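ABC transporter, substrate-binding protein (Streptococcus pneumoniae, PDB 5G62) captures short- and long-chain fructooligosaccharides, preferring tetrasaccharides and larger, for import by the ABC transporter FusABC-MsmK. Local coordinates at residues Lys272-Gly277 and Thr369-Leu374; Ile122-Asp127 and Ala385-Tyr390. The protein carries 2 engineered substitutions. One frame throughout, in Å; residues are numbered along the deposited sequence.

Both contacts are largely buried and border the glycan pocket, each offering one hydrogen-bonding side chain to a different fructose of the bound oligosaccharide: Asn274 in contact 1, Glu123 in contact 2. Their centres lie about 23 Å apart and their nearest atoms about 11 Å apart, so they do not touch. They are nonetheless joined through the chain, since strand 384-386 of contact 2 is the next regular element after helix 371-378 of contact 1, and contact 1 is nested within the loop that contact 2 closes. The chemistry differs. Contact 1 fastens a loop to a helix start with a single amide, whereas contact 2 is parallel strand pairing extended by a glutamate, ending at the exposed Asp388.

Contact 1: Lys272-Gly277 and Thr369-Leu374. With FRU (beta-D-fructofuranose), chain C.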
# COMPACT_ATOMS: atom_id res chain seq x y z
N LYS A 272 9.23 -7.18 -8.40
CA LYS A 272 9.21 -8.15 -9.51
C LYS A 272 9.24 -9.62 -9.05
O LYS A 272 8.76 -10.51 -9.76
CB LYS A 272 10.41 -7.92 -10.44
CG LYS A 272 11.76 -8.28 -9.87
CD LYS A 272 12.95 -7.98 -10.80
CE LYS A 272 14.21 -8.72 -10.32
NZ LYS A 272 15.42 -8.43 -11.13
N ASN A 273 9.82 -9.90 -7.87
CA ASN A 273 9.98 -11.28 -7.41
C ASN A 273 8.64 -11.93 -7.12
O ASN A 273 8.54 -13.15 -7.13
CB ASN A 273 10.90 -11.31 -6.17
CG ASN A 273 12.38 -11.05 -6.51
OD1 ASN A 273 13.07 -11.94 -6.94
ND2 ASN A 273 12.86 -9.85 -6.27
N ASN A 274 7.60 -11.15 -6.87
CA ASN A 274 6.25 -11.68 -6.73
C ASN A 274 5.57 -11.99 -8.06
O ASN A 274 4.56 -12.68 -8.04
CB ASN A 274 5.38 -10.70 -5.93
CG ASN A 274 5.91 -10.47 -4.53
OD1 ASN A 274 6.35 -11.41 -3.88
ND2 ASN A 274 5.89 -9.22 -4.07
N VAL A 275 6.07 -11.50 -9.19
CA VAL A 275 5.33 -11.58 -10.45
C VAL A 275 6.12 -12.36 -11.49
O VAL A 275 5.66 -13.39 -11.97
CB VAL A 275 4.95 -10.19 -10.98
CG1 VAL A 275 4.19 -10.30 -12.35
CG2 VAL A 275 4.09 -9.41 -9.97
N THR A 276 7.29 -11.87 -11.90
CA THR A 276 8.10 -12.57 -12.89
C THR A 276 9.20 -13.45 -12.28
O THR A 276 9.86 -14.17 -13.02
CB THR A 276 8.72 -11.58 -13.90
OG1 THR A 276 9.38 -10.52 -13.23
CG2 THR A 276 7.66 -11.03 -14.82
N GLY A 277 9.42 -13.39 -10.97
CA GLY A 277 10.27 -14.35 -10.27
C GLY A 277 11.65 -13.78 -9.94
O GLY A 277 11.95 -12.61 -10.20
N THR A 369 11.48 -18.35 -3.51
CA THR A 369 10.08 -18.23 -3.14
C THR A 369 9.69 -16.77 -3.21
O THR A 369 10.46 -15.90 -2.81
CB THR A 369 9.86 -18.76 -1.73
OG1 THR A 369 10.23 -20.13 -1.69
CG2 THR A 369 8.42 -18.62 -1.32
N ALA A 370 8.49 -16.49 -3.71
CA ALA A 370 7.99 -15.12 -3.77
C ALA A 370 7.88 -14.54 -2.35
O ALA A 370 7.24 -15.16 -1.49
CB ALA A 370 6.62 -15.08 -4.46
N PRO A 371 8.47 -13.37 -2.07
CA PRO A 371 8.39 -12.84 -0.69
C PRO A 371 6.96 -12.65 -0.19
O PRO A 371 6.68 -12.96 0.97
CB PRO A 371 9.16 -11.52 -0.77
CG PRO A 371 9.26 -11.20 -2.27
CD PRO A 371 9.21 -12.49 -2.98
N ALA A 372 6.03 -12.21 -1.04
CA ALA A 372 4.68 -11.98 -0.55
C ALA A 372 3.93 -13.29 -0.27
O ALA A 372 3.06 -13.32 0.59
CB ALA A 372 3.89 -11.10 -1.52
N GLU A 373 4.27 -14.38 -0.97
CA GLU A 373 3.58 -15.65 -0.81
C GLU A 373 3.86 -16.27 0.57
O GLU A 373 2.94 -16.57 1.33
CB GLU A 373 4.03 -16.60 -1.92
CG GLU A 373 3.57 -18.05 -1.79
CD GLU A 373 4.14 -18.92 -2.93
OE1 GLU A 373 4.09 -18.48 -4.10
OE2 GLU A 373 4.68 -20.01 -2.63
N LEU A 374 5.13 -16.44 0.91
CA LEU A 374 5.45 -16.98 2.23
C LEU A 374 5.03 -16.02 3.34
O LEU A 374 4.54 -16.47 4.37
CB LEU A 374 6.93 -17.32 2.34
CG LEU A 374 7.37 -17.98 3.66
CD1 LEU A 374 6.57 -19.27 4.01
CD2 LEU A 374 8.86 -18.26 3.58
C1 FRU C . 5.21 -4.48 1.27
C2 FRU C . 4.68 -5.83 0.79
C3 FRU C . 5.85 -6.87 0.46
C4 FRU C . 5.23 -7.71 -0.63
C5 FRU C . 4.64 -6.77 -1.35
C6 FRU C . 3.46 -7.36 -2.10
O1 FRU C . 5.85 -4.63 2.56
O3 FRU C . 6.15 -7.62 1.55
O4 FRU C . 6.11 -8.52 -1.35
O5 FRU C . 4.12 -5.64 -0.33
O6 FRU C . 2.78 -6.29 -2.61
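Ala370 takes the N-cap position of helix 371-378, and its CB rests against the carbonyl O of Asn273 and the side-chain OD1 of Asn274, in the loop between strands 264-269 and 282-284. This loop-to-helix-start junction forms part of the glycan pocket. Next along, Pro371 brings CD and CG to the loop: CD lies 3.8 Å from Asn273 CB and 3.2 Å from Asn274 OD1. The proline also touches Asp271, Leu366 and Asp400. Its nitrogen has no hydrogen to give, so the first N-H offered to OD1 in the helical turn is that of Ala372. Ala372 N donates to Asn274 OD1 at 3.0 Å and 167°, nearly straight, though tilted 30° from the amide's carbonyl plane. The CG of Asn274 stands anti to its own carbonyl carbon (chi1 -61°), which carries the amide across to the helix. With OD1 held by the helix backbone, the opposite end of the amide is directed at the fructose of chain C, which also hydrogen-bonds to Arg375. Ala372 CB packs 3.4 Å from O4 of that fructose, the same hydroxyl oxygen that accepts a hydrogen bond from Asn274 ND2 at 2.8 Å.

Contact 2: Ile122-Asp127 and Ala385-Tyr390; sequences IEELGD and AILDSY. With FRU (beta-D-fructofuranose), chain B.
Ile122 and Glu123 pair in parallel with Ala385 and Ile386, joining strand 121-123 to the edge strand 384-386 of a three-stranded mixed sheet. Two backbone hydrogen bonds hold the ladder: Ile386 N to Ile122 O at 2.8 Å, and Glu124 N to Ile386 O at 2.9 Å. Apolar contacts occupy one face, where Ile122 CB meets Ala385 CB and its CG2 reaches Leu387 CD2, both at 4.0 Å. Just past the strand ends, the extended side chain of Glu124 adds a third bond between the segments, from side chain to backbone. Its OE1 accepts from Asp388 N at 2.8 Å and 172°, on the anti side of the carboxylate, while OE2 is taken by Lys102 and Tyr105. Towards the sugar, CG of Glu123 anti to the backbone N (chi1 -176°) and an extended chain beyond it carry the carboxylate out to one fructose (chain B), where it accepts from two hydroxyls: O1 to OE1 at 2.7 Å and O3 to OE2 at 2.6 Å. Asn339 is a further partner of OE2. The two neighbouring glutamates thus divide the work, one gripping substrate by both oxygens, the other tying the segments together beyond the sheet; Lys102, paired with OE2, probably eases the negative charge of Glu124, whose OE1 is near the Asp388 carboxylate in the conformer given.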
# COMPACT_ATOMS: atom_id res chain seq x y z
N ILE A 122 3.30 0.38 12.83
CA ILE A 122 4.45 1.28 12.68
C ILE A 122 5.60 0.46 12.08
O ILE A 122 5.91 -0.63 12.57
CB ILE A 122 4.88 1.93 14.02
CG1 ILE A 122 3.78 2.85 14.58
CG2 ILE A 122 6.22 2.68 13.85
CD1 ILE A 122 4.00 3.28 16.03
N GLU A 123 6.16 0.95 10.96
CA GLU A 123 7.24 0.26 10.28
C GLU A 123 8.16 1.31 9.70
O GLU A 123 7.78 1.99 8.72
CB GLU A 123 6.71 -0.68 9.20
CG GLU A 123 7.76 -1.52 8.51
CD GLU A 123 7.18 -2.20 7.25
OE1 GLU A 123 7.01 -1.51 6.21
OE2 GLU A 123 6.89 -3.40 7.34
N GLU A 124 9.35 1.46 10.29
CA GLU A 124 10.30 2.48 9.85
C GLU A 124 11.21 1.88 8.78
O GLU A 124 12.10 1.08 9.09
CB GLU A 124 11.05 3.05 11.05
CG GLU A 124 10.11 3.83 11.95
CD GLU A 124 10.79 4.62 13.07
OE1 GLU A 124 11.96 4.35 13.40
OE2 GLU A 124 10.11 5.53 13.57
N LEU A 125 10.94 2.22 7.51
CA LEU A 125 11.83 1.83 6.40
C LEU A 125 12.08 3.03 5.49
O LEU A 125 11.33 3.27 4.55
CB LEU A 125 11.24 0.65 5.64
CG LEU A 125 11.34 -0.75 6.28
CD1 LEU A 125 10.40 -1.73 5.60
CD2 LEU A 125 12.77 -1.28 6.33
N GLY A 126 13.16 3.75 5.74
CA GLY A 126 13.50 4.98 5.05
C GLY A 126 12.64 6.14 5.51
O GLY A 126 11.59 5.97 6.11
N ASP A 127 13.10 7.35 5.21
CA ASP A 127 12.45 8.57 5.62
C ASP A 127 12.38 9.59 4.49
O ASP A 127 13.29 9.70 3.66
CB ASP A 127 13.18 9.22 6.80
CG ASP A 127 12.31 10.23 7.55
OD1 ASP A 127 11.10 9.96 7.77
OD2 ASP A 127 12.84 11.31 7.92
N ALA A 385 4.95 -2.60 16.15
CA ALA A 385 5.87 -1.51 15.85
C ALA A 385 7.27 -2.02 15.53
O ALA A 385 7.83 -2.82 16.29
CB ALA A 385 5.95 -0.50 16.99
N ILE A 386 7.84 -1.50 14.45
CA ILE A 386 9.21 -1.77 14.08
C ILE A 386 9.91 -0.44 13.85
O ILE A 386 9.57 0.30 12.92
CB ILE A 386 9.30 -2.67 12.84
CG1 ILE A 386 8.49 -3.94 13.15
CG2 ILE A 386 10.79 -2.96 12.48
CD1 ILE A 386 8.44 -4.96 12.08
N LEU A 387 10.87 -0.12 14.72
CA LEU A 387 11.58 1.14 14.65
C LEU A 387 12.92 0.92 13.97
O LEU A 387 13.47 -0.19 14.02
CB LEU A 387 11.80 1.75 16.04
CG LEU A 387 10.55 1.92 16.92
CD1 LEU A 387 10.89 2.60 18.24
CD2 LEU A 387 9.46 2.69 16.21
N ASP A 388 13.45 1.97 13.35
CA ASP A 388 14.72 1.78 12.66
C ASP A 388 15.86 1.47 13.64
O ASP A 388 16.86 0.89 13.22
CB ASP A 388 15.06 2.96 11.74
CG ASP A 388 15.16 4.28 12.47
OD1 ASP A 388 15.55 4.30 13.65
OD2 ASP A 388 14.86 5.31 11.83
N SER A 389 15.69 1.76 14.94
CA SER A 389 16.67 1.32 15.93
C SER A 389 16.68 -0.19 16.14
O SER A 389 17.61 -0.71 16.78
CB SER A 389 16.39 2.00 17.26
OG SER A 389 15.20 1.51 17.84
N TYR A 390 15.68 -0.91 15.65
CA TYR A 390 15.64 -2.36 15.85
C TYR A 390 16.61 -3.11 14.94
O TYR A 390 16.99 -4.23 15.27
CB TYR A 390 14.23 -2.91 15.58
CG TYR A 390 13.14 -2.55 16.55
CD1 TYR A 390 13.34 -1.58 17.52
CD2 TYR A 390 11.93 -3.20 16.50
CE1 TYR A 390 12.34 -1.28 18.42
CE2 TYR A 390 10.94 -2.90 17.37
CZ TYR A 390 11.14 -1.94 18.32
OH TYR A 390 10.15 -1.63 19.20
C1 FRU B . 6.33 -2.30 3.08
C2 FRU B . 6.92 -3.65 2.81
C3 FRU B . 7.84 -4.16 4.02
C4 FRU B . 8.74 -5.11 3.32
C5 FRU B . 9.07 -4.39 2.22
C6 FRU B . 9.48 -5.23 1.06
O1 FRU B . 5.47 -2.24 4.16
O3 FRU B . 7.10 -4.71 5.05
O4 FRU B . 9.83 -5.33 4.16
O5 FRU B . 7.76 -3.54 1.88
O6 FRU B . 9.79 -4.46 -0.05
O HOH W 1 13.99 4.77 15.57